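Local coordinates for cell wall surface anchor family protein (PDB 3PHS) that serves as the minor pilin of a Gram-positive pilus and, through an IgG-like domain, mediates adhesion of the bacterium to lung epithelial cells, at residues 137-142 against 191-196; 155-160 against 183-188; 159-164 against 205-210. All blocks are in the same frame, centred on the assembly; numbering follows the deposited sequence. Where two conformers were deposited one is given.

Overall arrangement
All three contacts belong to one prealbumin-like domain built from two facing beta sheets. Contact 1 joins two strands of one sheet; contacts 2 and 3 lie in the other, flanking the shared strand 157-162, and their centres are about 9 Å apart. Contact 1 faces both, its centre about 10 Å from that of contact 2 and about 14 Å from that of contact 3. The sheets meet through apolar side chains: I194 CD1 lies 3.7 Å from F158 CD1, and L140 CD2 3.8 Å from L206 CD1. Close by is the isopeptide link between K142 and N238, where K142 CE lies 3.4 Å from E208 OE2; T188 of contact 2 also packs on K142.

Contact 1 (137-142 against 191-196)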
ATOM      1  N   GLU A 137       3.110  -8.906  10.194  1.00 14.38           N
ATOM      2  CA  GLU A 137       1.804  -9.478  10.468  1.00 15.26           C
ATOM      3  C   GLU A 137       0.998  -8.601  11.425  1.00 14.82           C
ATOM      4  O   GLU A 137       1.543  -7.853  12.233  1.00 14.80           O
ATOM      5  CB  GLU A 137       2.011 -10.907  11.020  1.00 16.71           C
ATOM      6  CG  GLU A 137       0.956 -11.472  11.955  1.00 20.50           C
ATOM      7  CD  GLU A 137       1.420 -12.760  12.636  1.00 26.33           C
ATOM      8  OE1 GLU A 137       1.843 -13.700  11.926  1.00 27.40           O
ATOM      9  OE2 GLU A 137       1.377 -12.824  13.887  1.00 28.15           O
ATOM     10  N   LEU A 138      -0.319  -8.705  11.296  1.00 14.98           N
ATOM     11  CA  LEU A 138      -1.249  -8.046  12.196  1.00 15.52           C
ATOM     12  C   LEU A 138      -1.889  -9.126  13.045  1.00 15.59           C
ATOM     13  O   LEU A 138      -2.291 -10.160  12.515  1.00 15.21           O
ATOM     14  CB  LEU A 138      -2.342  -7.361  11.381  1.00 15.97           C
ATOM     15  CG  LEU A 138      -3.608  -6.891  12.094  1.00 17.49           C
ATOM     16  CD1 LEU A 138      -3.229  -5.810  13.125  1.00 18.94           C
ATOM     17  CD2 LEU A 138      -4.600  -6.354  11.058  1.00 19.77           C
ATOM     18  N   ASP A 139      -1.989  -8.895  14.356  1.00 15.49           N
ATOM     19  CA  ASP A 139      -2.830  -9.740  15.196  1.00 15.93           C
ATOM     20  C   ASP A 139      -3.823  -8.872  15.973  1.00 15.63           C
ATOM     21  O   ASP A 139      -3.455  -8.203  16.942  1.00 16.49           O
ATOM     22  CB  ASP A 139      -2.008 -10.602  16.154  1.00 16.82           C
ATOM     23  CG  ASP A 139      -2.836 -11.698  16.806  1.00 19.58           C
ATOM     24  OD1 ASP A 139      -4.089 -11.617  16.783  1.00 21.49           O
ATOM     25  OD2 ASP A 139      -2.240 -12.646  17.344  1.00 21.73           O
ATOM     26  N   LEU A 140      -5.067  -8.894  15.517  1.00 15.69           N
ATOM     27  CA  LEU A 140      -6.142  -8.141  16.132  1.00 15.91           C
ATOM     28  C   LEU A 140      -6.883  -9.020  17.124  1.00 16.46           C
ATOM     29  O   LEU A 140      -7.305 -10.127  16.785  1.00 16.53           O
ATOM     30  CB  LEU A 140      -7.111  -7.617  15.076  1.00 16.47           C
ATOM     31  CG  LEU A 140      -8.456  -7.002  15.505  1.00 16.01           C
ATOM     32  CD1 LEU A 140      -8.254  -5.806  16.438  1.00 15.72           C
ATOM     33  CD2 LEU A 140      -9.278  -6.605  14.271  1.00 18.41           C
ATOM     34  N   LEU A 141      -7.029  -8.502  18.340  1.00 15.80           N
ATOM     35  CA  LEU A 141      -7.926  -9.084  19.316  1.00 15.81           C
ATOM     36  C   LEU A 141      -9.113  -8.136  19.472  1.00 15.61           C
ATOM     37  O   LEU A 141      -8.936  -6.949  19.749  1.00 15.09           O
ATOM     38  CB  LEU A 141      -7.207  -9.282  20.659  1.00 15.90           C
ATOM     39  CG  LEU A 141      -8.125  -9.574  21.862  1.00 16.89           C
ATOM     40  CD1 LEU A 141      -8.876 -10.896  21.698  1.00 17.80           C
ATOM     41  CD2 LEU A 141      -7.379  -9.519  23.191  1.00 19.15           C
ATOM     42  N   LYS A 142     -10.310  -8.676  19.288  1.00 15.50           N
ATOM     43  CA  LYS A 142     -11.531  -7.921  19.464  1.00 15.71           C
ATOM     44  C   LYS A 142     -12.177  -8.365  20.768  1.00 15.95           C
ATOM     45  O   LYS A 142     -12.399  -9.559  20.962  1.00 16.15           O
ATOM     46  CB  LYS A 142     -12.499  -8.193  18.325  1.00 15.78           C
ATOM     47  CG  LYS A 142     -13.799  -7.331  18.361  1.00 15.23           C
ATOM     48  CD  LYS A 142     -13.494  -5.821  18.193  1.00 15.62           C
ATOM     49  CE  LYS A 142     -14.781  -4.996  18.103  1.00 16.59           C
ATOM     50  NZ  LYS A 142     -15.487  -4.900  19.430  1.00 16.53           N
ATOM     51  N   SER A 191     -11.924 -17.115  19.247  1.00 24.93           N
ATOM     52  CA  SER A 191     -11.035 -16.528  20.248  1.00 23.82           C
ATOM     53  C   SER A 191     -10.922 -14.993  20.160  1.00 22.28           C
ATOM     54  O   SER A 191     -10.119 -14.388  20.864  1.00 21.50           O
ATOM     55  CB  SER A 191      -9.641 -17.147  20.121  1.00 25.03           C
ATOM     56  OG  SER A 191      -9.041 -16.762  18.882  1.00 27.28           O
ATOM     57  N   GLY A 192     -11.704 -14.380  19.276  1.00 21.45           N
ATOM     58  CA  GLY A 192     -11.724 -12.926  19.101  1.00 20.35           C
ATOM     59  C   GLY A 192     -10.653 -12.376  18.171  1.00 20.08           C
ATOM     60  O   GLY A 192     -10.504 -11.161  18.056  1.00 19.16           O
ATOM     61  N   HIS A 193      -9.928 -13.261  17.481  1.00 19.25           N
ATOM     62  CA  HIS A 193      -8.756 -12.852  16.683  1.00 18.75           C
ATOM     63  C   HIS A 193      -8.987 -12.802  15.167  1.00 18.47           C
ATOM     64  O   HIS A 193      -9.749 -13.593  14.608  1.00 18.20           O
ATOM     65  CB  HIS A 193      -7.545 -13.753  16.989  1.00 19.11           C
ATOM     66  CG  HIS A 193      -6.920 -13.502  18.327  1.00 17.99           C
ATOM     67  ND1 HIS A 193      -5.791 -12.731  18.489  1.00 19.21           N
ATOM     68  CD2 HIS A 193      -7.271 -13.917  19.567  1.00 18.52           C
ATOM     69  CE1 HIS A 193      -5.472 -12.674  19.772  1.00 20.29           C
ATOM     70  NE2 HIS A 193      -6.350 -13.395  20.447  1.00 19.33           N
ATOM     71  N   ILE A 194      -8.341 -11.823  14.536  1.00 18.45           N
ATOM     72  CA  ILE A 194      -8.084 -11.801  13.100  1.00 18.12           C
ATOM     73  C   ILE A 194      -6.558 -11.717  13.021  1.00 18.38           C
ATOM     74  O   ILE A 194      -5.961 -10.774  13.555  1.00 18.18           O
ATOM     75  CB  ILE A 194      -8.740 -10.576  12.409  1.00 17.98           C
ATOM     76  CG1 ILE A 194     -10.261 -10.725  12.399  1.00 17.39           C
ATOM     77  CG2 ILE A 194      -8.196 -10.390  10.963  1.00 17.06           C
ATOM     78  CD1 ILE A 194     -11.010  -9.490  11.942  1.00 17.90           C
ATOM     79  N   ARG A 195      -5.925 -12.702  12.382  1.00 18.47           N
ATOM     80  CA  ARG A 195      -4.474 -12.656  12.143  1.00 19.39           C
ATOM     81  C   ARG A 195      -4.208 -12.636  10.647  1.00 18.22           C
ATOM     82  O   ARG A 195      -4.782 -13.433   9.898  1.00 18.78           O
ATOM     83  CB  ARG A 195      -3.751 -13.846  12.770  1.00 20.28           C
ATOM     84  CG  ARG A 195      -3.845 -13.909  14.287  1.00 24.67           C
ATOM     85  CD  ARG A 195      -3.192 -15.171  14.834  1.00 29.29           C
ATOM     86  NE  ARG A 195      -3.278 -15.245  16.302  1.00 34.07           N
ATOM     87  CZ  ARG A 195      -4.304 -15.767  16.973  1.00 34.39           C
ATOM     88  NH1 ARG A 195      -5.352 -16.263  16.319  1.00 34.44           N
ATOM     89  NH2 ARG A 195      -4.282 -15.794  18.304  1.00 34.85           N
ATOM     90  N   ILE A 196      -3.374 -11.702  10.206  1.00 17.50           N
ATOM     91  CA  ILE A 196      -3.089 -11.555   8.770  1.00 16.18           C
ATOM     92  C   ILE A 196      -1.571 -11.415   8.639  1.00 15.61           C
ATOM     93  O   ILE A 196      -1.005 -10.499   9.185  1.00 13.71           O
ATOM     94  CB  ILE A 196      -3.782 -10.307   8.148  1.00 16.26           C
ATOM     95  CG1 ILE A 196      -5.315 -10.317   8.367  1.00 16.47           C
ATOM     96  CG2 ILE A 196      -3.491 -10.227   6.636  1.00 15.28           C
ATOM     97  CD1 ILE A 196      -5.986  -8.949   8.116  1.00 17.71           C
TER
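L140 and I194 lie side by side on the buried face of an antiparallel strand pair, with L140 CD2 4.1 Å from I194 CD1. At the next hydrogen-bonded pair, L138 CD2 lies 4.2 Å from I196 CD1. Branched aliphatic residues suit this face because it packs on F158, L160 and L206 of the opposing sheet. In the backbone, L140 N donates to I194 O at 2.9 Å, and K142 N to G192 O carries the pairing into the turn, where the positive phi of G192 (85°) favours glycine and a CB would run into K142 O. The pairing belongs to a prealbumin-like beta sandwich, probably of the IgG-rev fold. An isopeptide bond joins K142 NZ to N238 on strand 231-240.

The other face, carrying D139, L141, H193 and R195, is largely polar and more open to solvent. D139 turns its CG anti to the backbone N (chi1 -167°), and its carboxylate serves two neighbours. D139 OD1 receives H193 ND1 at 2.7 Å, in the ring plane and on the syn side of the carboxylate. D139 OD2 forms a salt bridge with R195 NE at 3.0 Å, though as a hydrogen bond it is weak. The imidazole is sandwiched: R195 NH2 sits 3.4 Å above the H193 ring, over its centre, while L141 CB makes a CH-pi contact with the opposite face. Exposed R195 also has a long, weak ion pair to D189.

Contact 2 (155-160 against 183-188); sequences GVVFEL and AKHLET
T188 OG1 is held from two directions: V156 N donates to it at 3.0 Å, and the hydroxyl bonds to L153 O. A chi1 of 62° sets OG1 between its own backbone N and carbonyl carbon, facing the turn that enters strand 157-162. A threonine fits because its other branch is apolar, T188 CG2 meeting the edge of the F158 ring 4.3 Å from CE1. The backbone adds G155 N to T188 O, a bond whose donor sits 38° above the carbonyl plane, and T188 N to V156 O; the positive phi of G155 (75°) favours glycine.

F158 and L186 form a hydrogen-bonded pair, F158 N reaching L186 O at 2.8 Å. L186 is buried, its CD1 packing 3.9 Å from L160 CB and its side chain touching I196 of the facing sheet. Beyond it the strands part, and a water bridges L160 N, from which it accepts at 2.8 Å, and K184 O. Near the exposed end K184 NZ lies 4.0 Å from E159 OE2, beyond a salt bridge, while E159 OE1 is hydrogen-bonded to Y161 OH. The short strand 186-187 is an outermost one of the four-stranded antiparallel sheet in this prealbumin-like beta sandwich.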
ATOM      1  N   GLY A 155     -17.052 -13.434  15.454  1.00 21.24           N
ATOM      2  CA  GLY A 155     -17.950 -13.056  14.377  1.00 20.52           C
ATOM      3  C   GLY A 155     -18.062 -11.586  14.037  1.00 19.94           C
ATOM      4  O   GLY A 155     -18.974 -11.201  13.307  1.00 20.58           O
ATOM      5  N   VAL A 156     -17.155 -10.757  14.571  1.00 19.04           N
ATOM      6  CA  VAL A 156     -17.108  -9.328  14.255  1.00 17.53           C
ATOM      7  C   VAL A 156     -16.376  -9.131  12.922  1.00 17.44           C
ATOM      8  O   VAL A 156     -15.315  -9.718  12.710  1.00 17.37           O
ATOM      9  CB  VAL A 156     -16.404  -8.510  15.375  1.00 17.40           C
ATOM     10  CG1 VAL A 156     -16.321  -7.002  15.024  1.00 16.69           C
ATOM     11  CG2 VAL A 156     -17.113  -8.711  16.717  1.00 17.08           C
ATOM     12  N   VAL A 157     -16.938  -8.289  12.066  1.00 17.46           N
ATOM     13  CA  VAL A 157     -16.490  -8.143  10.674  1.00 17.86           C
ATOM     14  C   VAL A 157     -15.690  -6.853  10.480  1.00 17.15           C
ATOM     15  O   VAL A 157     -16.131  -5.762  10.843  1.00 17.18           O
ATOM     16  CB  VAL A 157     -17.695  -8.224   9.692  1.00 18.29           C
ATOM     17  CG1 VAL A 157     -17.265  -7.991   8.215  1.00 18.18           C
ATOM     18  CG2 VAL A 157     -18.415  -9.571   9.864  1.00 18.54           C
ATOM     19  N   PHE A 158     -14.499  -7.007   9.905  1.00 16.59           N
ATOM     20  CA  PHE A 158     -13.631  -5.899   9.559  1.00 15.77           C
ATOM     21  C   PHE A 158     -13.208  -5.965   8.080  1.00 15.73           C
ATOM     22  O   PHE A 158     -13.266  -7.033   7.463  1.00 15.54           O
ATOM     23  CB  PHE A 158     -12.348  -5.976  10.385  1.00 15.29           C
ATOM     24  CG  PHE A 158     -12.499  -5.526  11.816  1.00 14.68           C
ATOM     25  CD1 PHE A 158     -12.848  -6.433  12.812  1.00 14.14           C
ATOM     26  CD2 PHE A 158     -12.210  -4.220  12.176  1.00 13.76           C
ATOM     27  CE1 PHE A 158     -12.954  -6.006  14.158  1.00 12.33           C
ATOM     28  CE2 PHE A 158     -12.310  -3.797  13.511  1.00 12.75           C
ATOM     29  CZ  PHE A 158     -12.688  -4.700  14.484  1.00 12.61           C
ATOM     30  N   GLU A 159     -12.810  -4.814   7.546  1.00 15.81           N
ATOM     31  CA  GLU A 159     -12.044  -4.730   6.297  1.00 15.88           C
ATOM     32  C   GLU A 159     -10.723  -4.040   6.619  1.00 15.74           C
ATOM     33  O   GLU A 159     -10.623  -3.324   7.612  1.00 15.59           O
ATOM     34  CB  GLU A 159     -12.814  -3.960   5.232  1.00 16.11           C
ATOM     35  CG  GLU A 159     -14.034  -4.728   4.734  1.00 17.57           C
ATOM     36  CD  GLU A 159     -14.948  -3.909   3.853  1.00 19.60           C
ATOM     37  OE1 GLU A 159     -14.737  -2.692   3.686  1.00 23.70           O
ATOM     38  OE2 GLU A 159     -15.900  -4.515   3.322  1.00 25.24           O
ATOM     39  N   LEU A 160      -9.714  -4.267   5.782  1.00 15.76           N
ATOM     40  CA  LEU A 160      -8.402  -3.644   5.951  1.00 14.60           C
ATOM     41  C   LEU A 160      -8.056  -2.834   4.701  1.00 15.05           C
ATOM     42  O   LEU A 160      -8.322  -3.281   3.582  1.00 14.81           O
ATOM     43  CB  LEU A 160      -7.348  -4.723   6.197  1.00 14.83           C
ATOM     44  CG  LEU A 160      -5.924  -4.225   6.470  1.00 12.61           C
ATOM     45  CD1 LEU A 160      -5.792  -3.508   7.803  1.00 12.85           C
ATOM     46  CD2 LEU A 160      -4.938  -5.397   6.411  1.00 16.22           C
ATOM     47  N   ALA A 183     -10.793 -12.766  -0.034  1.00 20.46           N
ATOM     48  CA  ALA A 183     -11.962 -12.021   0.436  1.00 20.50           C
ATOM     49  C   ALA A 183     -11.588 -10.721   1.146  1.00 20.34           C
ATOM     50  O   ALA A 183     -10.549 -10.655   1.801  1.00 20.17           O
ATOM     51  CB  ALA A 183     -12.752 -12.908   1.378  1.00 20.97           C
ATOM     52  N   LYS A 184     -12.439  -9.704   1.017  1.00 19.82           N
ATOM     53  CA  LYS A 184     -12.278  -8.455   1.767  1.00 20.06           C
ATOM     54  C   LYS A 184     -12.839  -8.563   3.203  1.00 20.05           C
ATOM     55  O   LYS A 184     -12.366  -7.887   4.129  1.00 19.19           O
ATOM     56  CB  LYS A 184     -12.847  -7.257   0.999  1.00 20.27           C
ATOM     57  CG  LYS A 184     -14.353  -7.255   0.816  1.00 21.43           C
ATOM     58  CD  LYS A 184     -14.870  -5.918   0.357  1.00 23.68           C
ATOM     59  CE  LYS A 184     -16.345  -6.035  -0.005  1.00 24.48           C
ATOM     60  NZ  LYS A 184     -16.882  -4.798  -0.596  1.00 24.70           N
ATOM     61  N   HIS A 185     -13.843  -9.428   3.363  1.00 19.98           N
ATOM     62  CA  HIS A 185     -14.457  -9.576   4.672  0.50 20.16           C
ATOM     63  C   HIS A 185     -13.577 -10.414   5.592  1.00 20.00           C
ATOM     64  O   HIS A 185     -13.118 -11.514   5.274  1.00 19.86           O
ATOM     65  CB  HIS A 185     -15.910 -10.064   4.585  0.50 20.25           C
ATOM     66  CG  HIS A 185     -16.910  -8.955   4.428  0.50 20.88           C
ATOM     67  ND1 HIS A 185     -18.246  -9.105   4.736  0.50 21.03           N
ATOM     68  CD2 HIS A 185     -16.764  -7.675   4.005  0.50 19.23           C
ATOM     69  CE1 HIS A 185     -18.881  -7.972   4.499  0.50 21.41           C
ATOM     70  NE2 HIS A 185     -18.003  -7.087   4.056  0.50 22.24           N
ATOM     71  N   LEU A 186     -13.278  -9.813   6.741  1.00 19.65           N
ATOM     72  CA  LEU A 186     -12.422 -10.443   7.736  1.00 20.41           C
ATOM     73  C   LEU A 186     -13.271 -10.604   8.986  1.00 20.62           C
ATOM     74  O   LEU A 186     -13.950  -9.673   9.390  1.00 20.93           O
ATOM     75  CB  LEU A 186     -11.189  -9.575   8.027  1.00 20.51           C
ATOM     76  CG  LEU A 186     -10.382  -9.036   6.830  1.00 21.87           C
ATOM     77  CD1 LEU A 186      -9.489  -7.868   7.252  1.00 22.40           C
ATOM     78  CD2 LEU A 186      -9.570 -10.142   6.196  1.00 23.44           C
ATOM     79  N   GLU A 187     -13.242 -11.782   9.583  1.00 21.04           N
ATOM     80  CA  GLU A 187     -14.136 -12.068  10.705  1.00 22.34           C
ATOM     81  C   GLU A 187     -13.349 -12.616  11.887  1.00 21.40           C
ATOM     82  O   GLU A 187     -12.520 -13.508  11.725  1.00 22.36           O
ATOM     83  CB  GLU A 187     -15.232 -13.048  10.256  1.00 22.75           C
ATOM     84  CG  GLU A 187     -16.455 -12.995  11.135  1.00 25.52           C
ATOM     85  CD  GLU A 187     -17.579 -13.890  10.661  1.00 28.39           C
ATOM     86  OE1 GLU A 187     -18.035 -13.748   9.500  1.00 30.23           O
ATOM     87  OE2 GLU A 187     -18.036 -14.716  11.479  1.00 30.49           O
ATOM     88  N   THR A 188     -13.591 -12.070  13.075  1.00 21.03           N
ATOM     89  CA  THR A 188     -12.902 -12.528  14.269  1.00 20.67           C
ATOM     90  C   THR A 188     -13.331 -13.961  14.545  1.00 21.40           C
ATOM     91  O   THR A 188     -14.505 -14.309  14.373  1.00 21.55           O
ATOM     92  CB  THR A 188     -13.177 -11.639  15.508  1.00 20.32           C
ATOM     93  OG1 THR A 188     -14.573 -11.674  15.829  1.00 19.31           O
ATOM     94  CG2 THR A 188     -12.755 -10.190  15.237  1.00 18.56           C
TER
HETATM   95  O   HOH W   1     -10.295  -6.137   3.744  1.00 20.59           O

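Contact 3 (159-164 against 205-210); sequences ELYEKN and VLKEIE
E159 with K207 and Y161 with V205 form two hydrogen-bonded antiparallel pairs, on strands whose axes approach to 4.8 Å and whose directions differ by 150°. Four backbone bonds join them, among them K207 N to E159 O at 2.8 Å. Strand 202-210 then makes a classic beta bulge, I209 and E210 both facing V157.

On the inner face of the sheet, L160 CD1 meets L206 CD2 at 3.8 Å. Leucines suit this position because L206 also packs on L138 and L140 of the opposing sheet. E208, on the same face of its strand, touches K142, which carries the isopeptide link to N238; an acidic residue beside the link is consistent with the acid thought to assist isopeptide formation in related pilin domains.

On the outer face the Y161 ring leans past K207, with Y161 CE1 4.2 Å from K207 CB, so the lysine contributes its aliphatic root. A chi1 of -69° places Y161 CG beside its backbone N, and the phenol ends at the carboxylate of E159: Y161 OH donates to E159 OE1 at 2.8 Å, from the anti side and 30° out of the carboxylate plane. I209 crosses E159 at about a right angle, I209 CD1 lying 3.8 Å from E159 OE1.

The carboxylate of E159, a buried residue, thus has the phenol as a donor and a hydrocarbon neighbour, and K207 NZ stands 5.2 Å from E159 OE1. The apolar neighbour may raise its pKa, whereas the phenol bond and the positive charges of K207 and K184 probably favour the ionised form.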
ATOM      1  N   GLU A 159     -12.810  -4.814   7.546  1.00 15.81           N
ATOM      2  CA  GLU A 159     -12.044  -4.730   6.297  1.00 15.88           C
ATOM      3  C   GLU A 159     -10.723  -4.040   6.619  1.00 15.74           C
ATOM      4  O   GLU A 159     -10.623  -3.324   7.612  1.00 15.59           O
ATOM      5  CB  GLU A 159     -12.814  -3.960   5.232  1.00 16.11           C
ATOM      6  CG  GLU A 159     -14.034  -4.728   4.734  1.00 17.57           C
ATOM      7  CD  GLU A 159     -14.948  -3.909   3.853  1.00 19.60           C
ATOM      8  OE1 GLU A 159     -14.737  -2.692   3.686  1.00 23.70           O
ATOM      9  OE2 GLU A 159     -15.900  -4.515   3.322  1.00 25.24           O
ATOM     10  N   LEU A 160      -9.714  -4.267   5.782  1.00 15.76           N
ATOM     11  CA  LEU A 160      -8.402  -3.644   5.951  1.00 14.60           C
ATOM     12  C   LEU A 160      -8.056  -2.834   4.701  1.00 15.05           C
ATOM     13  O   LEU A 160      -8.322  -3.281   3.582  1.00 14.81           O
ATOM     14  CB  LEU A 160      -7.348  -4.723   6.197  1.00 14.83           C
ATOM     15  CG  LEU A 160      -5.924  -4.225   6.470  1.00 12.61           C
ATOM     16  CD1 LEU A 160      -5.792  -3.508   7.803  1.00 12.85           C
ATOM     17  CD2 LEU A 160      -4.938  -5.397   6.411  1.00 16.22           C
ATOM     18  N   TYR A 161      -7.506  -1.638   4.898  1.00 15.26           N
ATOM     19  CA  TYR A 161      -7.132  -0.751   3.810  1.00 15.65           C
ATOM     20  C   TYR A 161      -5.696  -0.305   4.001  1.00 15.57           C
ATOM     21  O   TYR A 161      -5.230  -0.226   5.117  1.00 14.20           O
ATOM     22  CB  TYR A 161      -8.020   0.502   3.828  1.00 15.81           C
ATOM     23  CG  TYR A 161      -9.443   0.209   3.454  1.00 18.33           C
ATOM     24  CD1 TYR A 161     -10.343  -0.321   4.388  1.00 19.20           C
ATOM     25  CD2 TYR A 161      -9.889   0.433   2.157  1.00 20.76           C
ATOM     26  CE1 TYR A 161     -11.664  -0.619   4.020  1.00 21.27           C
ATOM     27  CE2 TYR A 161     -11.194   0.164   1.791  1.00 23.62           C
ATOM     28  CZ  TYR A 161     -12.080  -0.356   2.721  1.00 24.00           C
ATOM     29  OH  TYR A 161     -13.382  -0.629   2.318  1.00 25.90           O
ATOM     30  N   GLU A 162      -5.010   0.024   2.910  1.00 16.45           N
ATOM     31  CA  GLU A 162      -3.806   0.847   3.044  1.00 17.40           C
ATOM     32  C   GLU A 162      -4.278   2.213   3.563  1.00 18.42           C
ATOM     33  O   GLU A 162      -5.408   2.623   3.270  1.00 19.05           O
ATOM     34  CB  GLU A 162      -3.103   0.997   1.683  1.00 17.54           C
ATOM     35  CG  GLU A 162      -2.573  -0.333   1.126  1.00 19.49           C
ATOM     36  CD  GLU A 162      -1.942  -0.217  -0.258  1.00 23.16           C
ATOM     37  OE1 GLU A 162      -1.943   0.880  -0.848  1.00 24.55           O
ATOM     38  OE2 GLU A 162      -1.441  -1.241  -0.747  1.00 26.89           O
ATOM     39  N   LYS A 163      -3.434   2.907   4.323  1.00 19.82           N
ATOM     40  CA  LYS A 163      -3.732   4.279   4.762  1.00 21.77           C
ATOM     41  C   LYS A 163      -4.157   5.145   3.565  1.00 23.12           C
ATOM     42  O   LYS A 163      -3.491   5.141   2.524  1.00 23.14           O
ATOM     43  CB  LYS A 163      -2.529   4.916   5.474  1.00 21.86           C
ATOM     44  CG  LYS A 163      -2.914   6.178   6.237  1.00 24.06           C
ATOM     45  CD  LYS A 163      -1.725   6.914   6.824  1.00 27.76           C
ATOM     46  CE  LYS A 163      -2.191   8.265   7.369  1.00 31.56           C
ATOM     47  NZ  LYS A 163      -1.460   8.673   8.602  1.00 32.72           N
ATOM     48  N   ASN A 164      -5.272   5.865   3.712  1.00 24.60           N
ATOM     49  CA  ASN A 164      -5.853   6.695   2.624  1.00 26.61           C
ATOM     50  C   ASN A 164      -6.294   5.912   1.382  1.00 27.40           C
ATOM     51  O   ASN A 164      -6.597   6.515   0.344  1.00 27.98           O
ATOM     52  CB  ASN A 164      -4.905   7.836   2.175  1.00 26.79           C
ATOM     53  CG  ASN A 164      -4.474   8.743   3.307  1.00 28.57           C
ATOM     54  OD1 ASN A 164      -5.278   9.145   4.157  1.00 31.49           O
ATOM     55  ND2 ASN A 164      -3.187   9.084   3.318  1.00 30.03           N
ATOM     56  N   VAL A 205      -5.335   0.682   7.760  1.00 13.82           N
ATOM     57  CA  VAL A 205      -6.510   1.081   8.529  1.00 14.66           C
ATOM     58  C   VAL A 205      -7.480  -0.088   8.587  1.00 14.60           C
ATOM     59  O   VAL A 205      -7.874  -0.649   7.553  1.00 14.82           O
ATOM     60  CB  VAL A 205      -7.199   2.334   7.931  1.00 14.25           C
ATOM     61  CG1 VAL A 205      -8.512   2.648   8.670  1.00 16.06           C
ATOM     62  CG2 VAL A 205      -6.273   3.529   7.956  1.00 16.17           C
ATOM     63  N   LEU A 206      -7.861  -0.450   9.812  1.00 14.96           N
ATOM     64  CA  LEU A 206      -8.914  -1.430  10.035  1.00 15.57           C
ATOM     65  C   LEU A 206     -10.261  -0.724  10.123  1.00 16.13           C
ATOM     66  O   LEU A 206     -10.428   0.203  10.921  1.00 16.49           O
ATOM     67  CB  LEU A 206      -8.647  -2.192  11.335  1.00 15.22           C
ATOM     68  CG  LEU A 206      -7.642  -3.344  11.281  1.00 15.62           C
ATOM     69  CD1 LEU A 206      -7.260  -3.726  12.702  1.00 16.27           C
ATOM     70  CD2 LEU A 206      -8.209  -4.557  10.509  1.00 15.49           C
ATOM     71  N   LYS A 207     -11.200  -1.154   9.307  1.00 16.85           N
ATOM     72  CA  LYS A 207     -12.530  -0.619   9.345  1.00 18.37           C
ATOM     73  C   LYS A 207     -13.500  -1.647   9.925  1.00 18.08           C
ATOM     74  O   LYS A 207     -13.599  -2.718   9.433  1.00 17.48           O
ATOM     75  CB  LYS A 207     -12.949  -0.145   7.953  1.00 19.10           C
ATOM     76  CG  LYS A 207     -14.187   0.700   7.934  1.00 23.01           C
ATOM     77  CD  LYS A 207     -14.518   1.250   6.525  1.00 28.64           C
ATOM     78  CE  LYS A 207     -15.965   1.773   6.433  1.00 32.60           C
ATOM     79  NZ  LYS A 207     -16.387   2.083   5.065  1.00 34.03           N
ATOM     80  N   GLU A 208     -14.142  -1.316  11.038  1.00 18.14           N
ATOM     81  CA  GLU A 208     -15.088  -2.258  11.616  1.00 17.78           C
ATOM     82  C   GLU A 208     -16.414  -2.089  10.883  1.00 18.32           C
ATOM     83  O   GLU A 208     -16.935  -0.974  10.793  1.00 18.45           O
ATOM     84  CB  GLU A 208     -15.260  -2.021  13.125  1.00 17.56           C
ATOM     85  CG  GLU A 208     -16.043  -3.137  13.802  1.00 16.94           C
ATOM     86  CD  GLU A 208     -16.159  -2.960  15.321  1.00 17.83           C
ATOM     87  OE1 GLU A 208     -15.373  -2.197  15.922  1.00 16.41           O
ATOM     88  OE2 GLU A 208     -17.043  -3.616  15.900  1.00 17.97           O
ATOM     89  N   ILE A 209     -16.944  -3.194  10.371  1.00 19.44           N
ATOM     90  CA  ILE A 209     -18.101  -3.187   9.460  1.00 20.64           C
ATOM     91  C   ILE A 209     -19.376  -3.536  10.207  1.00 20.87           C
ATOM     92  O   ILE A 209     -20.414  -2.884  10.027  1.00 20.78           O
ATOM     93  CB  ILE A 209     -17.915  -4.226   8.306  1.00 20.85           C
ATOM     94  CG1 ILE A 209     -16.623  -3.950   7.533  1.00 21.51           C
ATOM     95  CG2 ILE A 209     -19.121  -4.232   7.356  1.00 22.38           C
ATOM     96  CD1 ILE A 209     -16.480  -2.527   7.045  1.00 21.33           C
ATOM     97  N   GLU A 210     -19.281  -4.574  11.029  1.00 21.63           N
ATOM     98  CA  GLU A 210     -20.430  -5.085  11.757  1.00 22.47           C
ATOM     99  C   GLU A 210     -19.976  -5.783  13.027  1.00 22.12           C
ATOM    100  O   GLU A 210     -19.045  -6.600  13.024  1.00 21.07           O
ATOM    101  CB  GLU A 210     -21.231  -6.039  10.862  1.00 23.38           C
ATOM    102  CG  GLU A 210     -22.341  -6.830  11.568  1.00 26.30           C
ATOM    103  CD  GLU A 210     -23.109  -7.719  10.609  1.00 30.87           C
ATOM    104  OE1 GLU A 210     -22.698  -7.851   9.434  1.00 32.41           O
ATOM    105  OE2 GLU A 210     -24.131  -8.289  11.032  1.00 34.81           O
TER